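Side-chain contacts in Hcp1 family type VI secretion system effector (Yersinia pestis, PDB 3V4H), which probably forms six-membered rings as an Hcp-type component of the type VI secretion system, and may also act as a secreted effector: residues D34-E39 with S90-S95; S78-A83 with V106-R111. One frame throughout, in Å; residues are numbered along the deposited sequence.

Interaction 1: D34-E39 with S90-S95; sequences DGIEGE and SPNLLS
On the helix whose residues N92 and L93 meet I36, the carbonyl oxygen of P91 is gripped by two donors of S95. The backbone N of S95 gives the helical bond to P91 O, 3.0 Å, while S95 OG donates to the same oxygen from the opposite face of its plane, with a C=O...donor angle of 147°. A serine suits this place because its short side chain can fold back onto the preceding turn.

Across the contact the closest touches are between carbon atoms. I36 branches over the helix: its CG2 lies 3.7 Å from CB of N92, and its CG1 almost as near, so N92 offers its methylene rather than its amide. The side chains of I36 and N92 run alongside one another, pointing contrary ways. The extended end of I36, with CD1 anti to CA (chi2 178°), carries that methyl onward to 3.8 Å from CD2 of L93. A branched isoleucine thus meets two successive helical residues, and L93 turns its far end back toward the loop while also packing on H84 and I149.

E37 faces away and forms a salt bridge with K88. The helix's P91 and L94 pack against I173 and W56 of a second subunit. Such a short helix flanking the β-sheets, held by an apolar loop residue and sitting at a subunit interface, is consistent with the Hcp fold and its ring assembly.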
loop_
_atom_site.group_PDB
_atom_site.type_symbol
_atom_site.label_atom_id
_atom_site.label_comp_id
_atom_site.label_asym_id
_atom_site.label_seq_id
_atom_site.Cartn_x
_atom_site.Cartn_y
_atom_site.Cartn_z
ATOM N N ASP A 34 30.296 0.083 21.934
ATOM C CA ASP A 34 31.680 0.320 22.297
ATOM C C ASP A 34 32.349 1.329 21.428
ATOM O O ASP A 34 32.357 1.214 20.237
ATOM C CB ASP A 34 32.483 -0.958 22.264
ATOM C CG ASP A 34 32.488 -1.665 23.585
ATOM O OD1 ASP A 34 32.376 -1.012 24.619
ATOM O OD2 ASP A 34 32.578 -2.893 23.596
ATOM N N GLY A 35 32.933 2.321 22.055
ATOM C CA GLY A 35 33.637 3.378 21.344
ATOM C C GLY A 35 32.745 4.445 20.711
ATOM O O GLY A 35 33.251 5.397 20.162
ATOM N N ILE A 36 31.426 4.310 20.776
ATOM C CA ILE A 36 30.572 5.273 20.125
ATOM C C ILE A 36 29.524 5.744 21.142
ATOM O O ILE A 36 28.434 5.137 21.312
ATOM C CB ILE A 36 29.895 4.684 18.854
ATOM C CG1 ILE A 36 30.940 4.151 17.858
ATOM C CG2 ILE A 36 29.026 5.730 18.185
ATOM C CD1 ILE A 36 30.385 3.506 16.599
ATOM N N GLU A 37 29.838 6.855 21.790
ATOM C CA GLU A 37 28.898 7.471 22.701
ATOM C C GLU A 37 27.681 8.139 22.036
ATOM O O GLU A 37 27.773 8.698 20.948
ATOM C CB GLU A 37 29.608 8.511 23.525
ATOM C CG GLU A 37 30.346 7.901 24.676
ATOM C CD GLU A 37 30.988 8.950 25.533
ATOM O OE1 GLU A 37 30.732 10.160 25.306
ATOM O OE2 GLU A 37 31.743 8.548 26.431
ATOM N N GLY A 38 26.551 8.101 22.724
ATOM C CA GLY A 38 25.382 8.898 22.329
ATOM C C GLY A 38 25.304 10.064 23.272
ATOM O O GLY A 38 26.322 10.469 23.828
ATOM N N GLU A 39 24.108 10.581 23.503
ATOM C CA GLU A 39 23.949 11.744 24.353
ATOM C C GLU A 39 22.698 11.684 25.249
ATOM O O GLU A 39 22.209 12.711 25.680
ATOM C CB GLU A 39 23.924 13.010 23.473
ATOM C CG GLU A 39 22.751 13.052 22.521
ATOM C CD GLU A 39 22.844 14.126 21.440
ATOM O OE1 GLU A 39 21.742 14.586 21.038
ATOM O OE2 GLU A 39 23.963 14.468 20.959
ATOM N N SER A 90 26.172 9.473 15.358
ATOM C CA SER A 90 25.929 9.269 13.922
ATOM C C SER A 90 27.193 9.310 13.029
ATOM O O SER A 90 27.407 8.441 12.188
ATOM C CB SER A 90 24.892 10.295 13.416
ATOM O OG SER A 90 23.594 10.067 14.000
ATOM N N PRO A 91 28.024 10.332 13.170
ATOM C CA PRO A 91 29.179 10.291 12.263
ATOM C C PRO A 91 30.162 9.124 12.537
ATOM O O PRO A 91 30.826 8.646 11.605
ATOM C CB PRO A 91 29.859 11.649 12.461
ATOM C CG PRO A 91 29.275 12.231 13.687
ATOM C CD PRO A 91 28.066 11.453 14.119
ATOM N N ASN A 92 30.255 8.682 13.795
ATOM C CA ASN A 92 31.082 7.524 14.152
ATOM C C ASN A 92 30.449 6.257 13.589
ATOM O O ASN A 92 31.137 5.392 13.056
ATOM C CB ASN A 92 31.247 7.395 15.683
ATOM C CG ASN A 92 32.323 8.311 16.245
ATOM O OD1 ASN A 92 33.226 8.694 15.551
ATOM N ND2 ASN A 92 32.219 8.657 17.518
ATOM N N LEU A 93 29.131 6.151 13.687
ATOM C CA LEU A 93 28.433 4.996 13.123
ATOM C C LEU A 93 28.662 4.949 11.621
ATOM O O LEU A 93 28.932 3.899 11.069
ATOM C CB LEU A 93 26.941 5.047 13.435
ATOM C CG LEU A 93 26.569 4.852 14.893
ATOM C CD1 LEU A 93 25.106 5.264 15.163
ATOM C CD2 LEU A 93 26.831 3.410 15.313
ATOM N N LEU A 94 28.585 6.099 10.961
ATOM C CA LEU A 94 28.804 6.150 9.512
ATOM C C LEU A 94 30.249 5.739 9.136
ATOM O O LEU A 94 30.452 4.970 8.182
ATOM C CB LEU A 94 28.453 7.544 8.959
ATOM C CG LEU A 94 28.768 7.779 7.489
ATOM C CD1 LEU A 94 28.144 6.683 6.641
ATOM C CD2 LEU A 94 28.284 9.163 7.075
ATOM N N SER A 95 31.246 6.234 9.874
ATOM C CA SER A 95 32.649 5.802 9.660
ATOM C C SER A 95 32.832 4.282 9.786
ATOM O O SER A 95 33.416 3.666 8.899
ATOM C CB SER A 95 33.622 6.456 10.657
ATOM O OG SER A 95 33.573 7.862 10.596
#

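Interaction 2: S78-A83 with V106-R111; sequences SDFCFA and VQFVLR
F80 and F108 meet at the heart of the chain, one from each sheet, and the way to their contact begins two residues earlier, at S78. There S78 and D79 are turned to polar partners: S78 OG bonds to D57 and D79 OD2 to T131, which suits two small polar residues at a partly exposed end of the segment.

F80 is the first side chain of the segment to point into the interior, toward 106-111. Its CG stands anti to the backbone N (chi1 -169°), which sends the ring away from its own strand. The tip atom CZ comes down on the ring of F108, 3.8 Å above its plane. From there it is 3.9 Å from CD2 of F108 and 4.2 Å from CD1 of F108, so CZ sits over the ring's middle, leaning toward the CG-CD2 side. F108 also holds its CG anti to N, and the two side chains cross at about a right angle. With ring centroids 5.2 Å apart and planes at 57°, this is a tilted edge-to-face (T-shaped) pair. F125 and F151 meet F80, and W54 meets F108, so the pair belongs to a larger aromatic cluster.

Two residues on, on the same side of the strand as F80, F82 again points toward 106-111. It stays farther back, its side chain no nearer than 5.8 Å, and packs on I31 and F151 instead.

Phenylalanine fits both positions because it is large, flat and wholly apolar. The contact rests on dispersion, exclusion of water and the mild attraction of a ring edge, slightly positive, for the electron-rich face beneath it; this favours the tilted approach without needing any polar group to be satisfied in the interior.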
loop_
_atom_site.group_PDB
_atom_site.type_symbol
_atom_site.label_atom_id
_atom_site.label_comp_id
_atom_site.label_asym_id
_atom_site.label_seq_id
_atom_site.Cartn_x
_atom_site.Cartn_y
_atom_site.Cartn_z
ATOM N N SER A 78 18.676 -12.463 11.422
ATOM C CA SER A 78 18.823 -11.151 10.772
ATOM C C SER A 78 19.796 -10.191 11.489
ATOM O O SER A 78 20.229 -10.437 12.618
ATOM C CB SER A 78 17.459 -10.505 10.523
ATOM O OG SER A 78 16.899 -9.934 11.730
ATOM N N ASP A 79 20.162 -9.113 10.798
ATOM C CA ASP A 79 20.930 -8.024 11.365
ATOM C C ASP A 79 20.037 -7.455 12.413
ATOM O O ASP A 79 18.855 -7.554 12.244
ATOM C CB ASP A 79 21.168 -6.937 10.297
ATOM C CG ASP A 79 22.291 -7.314 9.329
ATOM O OD1 ASP A 79 22.990 -8.276 9.621
ATOM O OD2 ASP A 79 22.492 -6.630 8.304
ATOM N N PHE A 80 20.577 -6.941 13.507
ATOM C CA PHE A 80 19.759 -6.154 14.482
ATOM C C PHE A 80 19.629 -4.803 13.840
ATOM O O PHE A 80 20.564 -4.361 13.170
ATOM C CB PHE A 80 20.445 -6.046 15.849
ATOM C CG PHE A 80 19.557 -5.485 16.949
ATOM C CD1 PHE A 80 18.650 -6.287 17.624
ATOM C CD2 PHE A 80 19.647 -4.164 17.287
ATOM C CE1 PHE A 80 17.887 -5.765 18.635
ATOM C CE2 PHE A 80 18.871 -3.643 18.299
ATOM C CZ PHE A 80 17.975 -4.434 18.943
ATOM N N CYS A 81 18.434 -4.198 13.999
ATOM C CA CYS A 81 18.029 -2.915 13.437
ATOM C C CYS A 81 17.580 -2.010 14.577
ATOM O O CYS A 81 16.898 -2.486 15.515
ATOM C CB CYS A 81 16.805 -3.082 12.501
ATOM S SG CYS A 81 17.162 -3.812 10.867
ATOM N N PHE A 82 18.017 -0.750 14.548
ATOM C CA PHE A 82 17.421 0.291 15.411
ATOM C C PHE A 82 17.475 1.633 14.727
ATOM O O PHE A 82 18.288 1.839 13.808
ATOM C CB PHE A 82 18.085 0.376 16.786
ATOM C CG PHE A 82 19.442 0.956 16.796
ATOM C CD1 PHE A 82 19.634 2.303 17.082
ATOM C CD2 PHE A 82 20.561 0.155 16.605
ATOM C CE1 PHE A 82 20.912 2.857 17.102
ATOM C CE2 PHE A 82 21.833 0.693 16.597
ATOM C CZ PHE A 82 22.014 2.046 16.847
ATOM N N ALA A 83 16.608 2.513 15.214
ATOM C CA ALA A 83 16.466 3.907 14.852
ATOM C C ALA A 83 16.794 4.822 16.032
ATOM O O ALA A 83 16.382 4.564 17.189
ATOM C CB ALA A 83 15.000 4.182 14.445
ATOM N N VAL A 106 28.141 -4.482 22.128
ATOM C CA VAL A 106 26.977 -3.632 22.016
ATOM C C VAL A 106 25.961 -4.192 22.989
ATOM O O VAL A 106 25.764 -5.415 23.037
ATOM C CB VAL A 106 26.377 -3.657 20.597
ATOM C CG1 VAL A 106 25.046 -2.896 20.552
ATOM C CG2 VAL A 106 27.356 -3.057 19.591
ATOM N N GLN A 107 25.348 -3.306 23.772
ATOM C CA GLN A 107 24.337 -3.689 24.745
ATOM C C GLN A 107 23.042 -2.870 24.571
ATOM O O GLN A 107 23.037 -1.635 24.683
ATOM C CB GLN A 107 24.884 -3.538 26.169
ATOM C CG GLN A 107 23.856 -3.913 27.237
ATOM C CD GLN A 107 24.161 -3.363 28.625
ATOM O OE1 GLN A 107 24.442 -4.135 29.540
ATOM N NE2 GLN A 107 24.053 -2.022 28.799
ATOM N N PHE A 108 21.952 -3.584 24.329
ATOM C CA PHE A 108 20.624 -3.008 24.094
ATOM C C PHE A 108 19.712 -3.311 25.261
ATOM O O PHE A 108 19.684 -4.424 25.746
ATOM C CB PHE A 108 20.035 -3.593 22.833
ATOM C CG PHE A 108 18.599 -3.231 22.628
ATOM C CD1 PHE A 108 18.250 -1.944 22.270
ATOM C CD2 PHE A 108 17.606 -4.162 22.810
ATOM C CE1 PHE A 108 16.914 -1.564 22.085
ATOM C CE2 PHE A 108 16.280 -3.808 22.644
ATOM C CZ PHE A 108 15.925 -2.500 22.244
ATOM N N VAL A 109 19.029 -2.307 25.770
ATOM C CA VAL A 109 18.266 -2.457 26.994
ATOM C C VAL A 109 16.876 -1.843 26.851
ATOM O O VAL A 109 16.714 -0.671 26.376
ATOM C CB VAL A 109 19.022 -1.819 28.197
ATOM C CG1 VAL A 109 18.098 -1.638 29.396
ATOM C CG2 VAL A 109 20.251 -2.684 28.637
ATOM N N LEU A 110 15.862 -2.594 27.265
ATOM C CA LEU A 110 14.494 -2.035 27.468
ATOM C C LEU A 110 14.166 -1.944 28.918
ATOM O O LEU A 110 14.461 -2.861 29.685
ATOM C CB LEU A 110 13.437 -2.943 26.852
ATOM C CG LEU A 110 13.588 -3.440 25.412
ATOM C CD1 LEU A 110 12.524 -4.487 25.159
ATOM C CD2 LEU A 110 13.459 -2.329 24.375
ATOM N N ARG A 111 13.473 -0.875 29.293
ATOM C CA ARG A 111 13.128 -0.594 30.646
ATOM C C ARG A 111 11.648 -0.250 30.740
ATOM O O ARG A 111 11.111 0.400 29.844
ATOM C CB ARG A 111 13.944 0.598 31.102
ATOM C CG ARG A 111 13.692 1.035 32.534
ATOM C CD ARG A 111 14.787 2.010 32.990
ATOM N NE ARG A 111 14.697 3.286 32.300
ATOM C CZ ARG A 111 15.593 4.280 32.382
ATOM N NH1 ARG A 111 16.695 4.171 33.130
ATOM N NH2 ARG A 111 15.377 5.413 31.710
#

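In the fold
From the N terminus, strand 29-33 runs into the loop holding 34-39. After strands 49-50 and 53-59 comes strand 76-85, with 78-83, then helix 90-99 with 90-95, and finally strand 103-111 with 106-111. Interaction 1 closes a loop of 50 residues and interaction 2 one of 22. The segments alternate, so the two closures cross rather than nest. Interaction 2 lies near the chain's centre and joins the four-stranded sheet to the six-stranded one; interaction 1 is peripheral and fastens the loop after strand 29-33 to the helix linking those two sheets. Their centres are 14 Å apart and their nearest atoms about 5 Å, without touching.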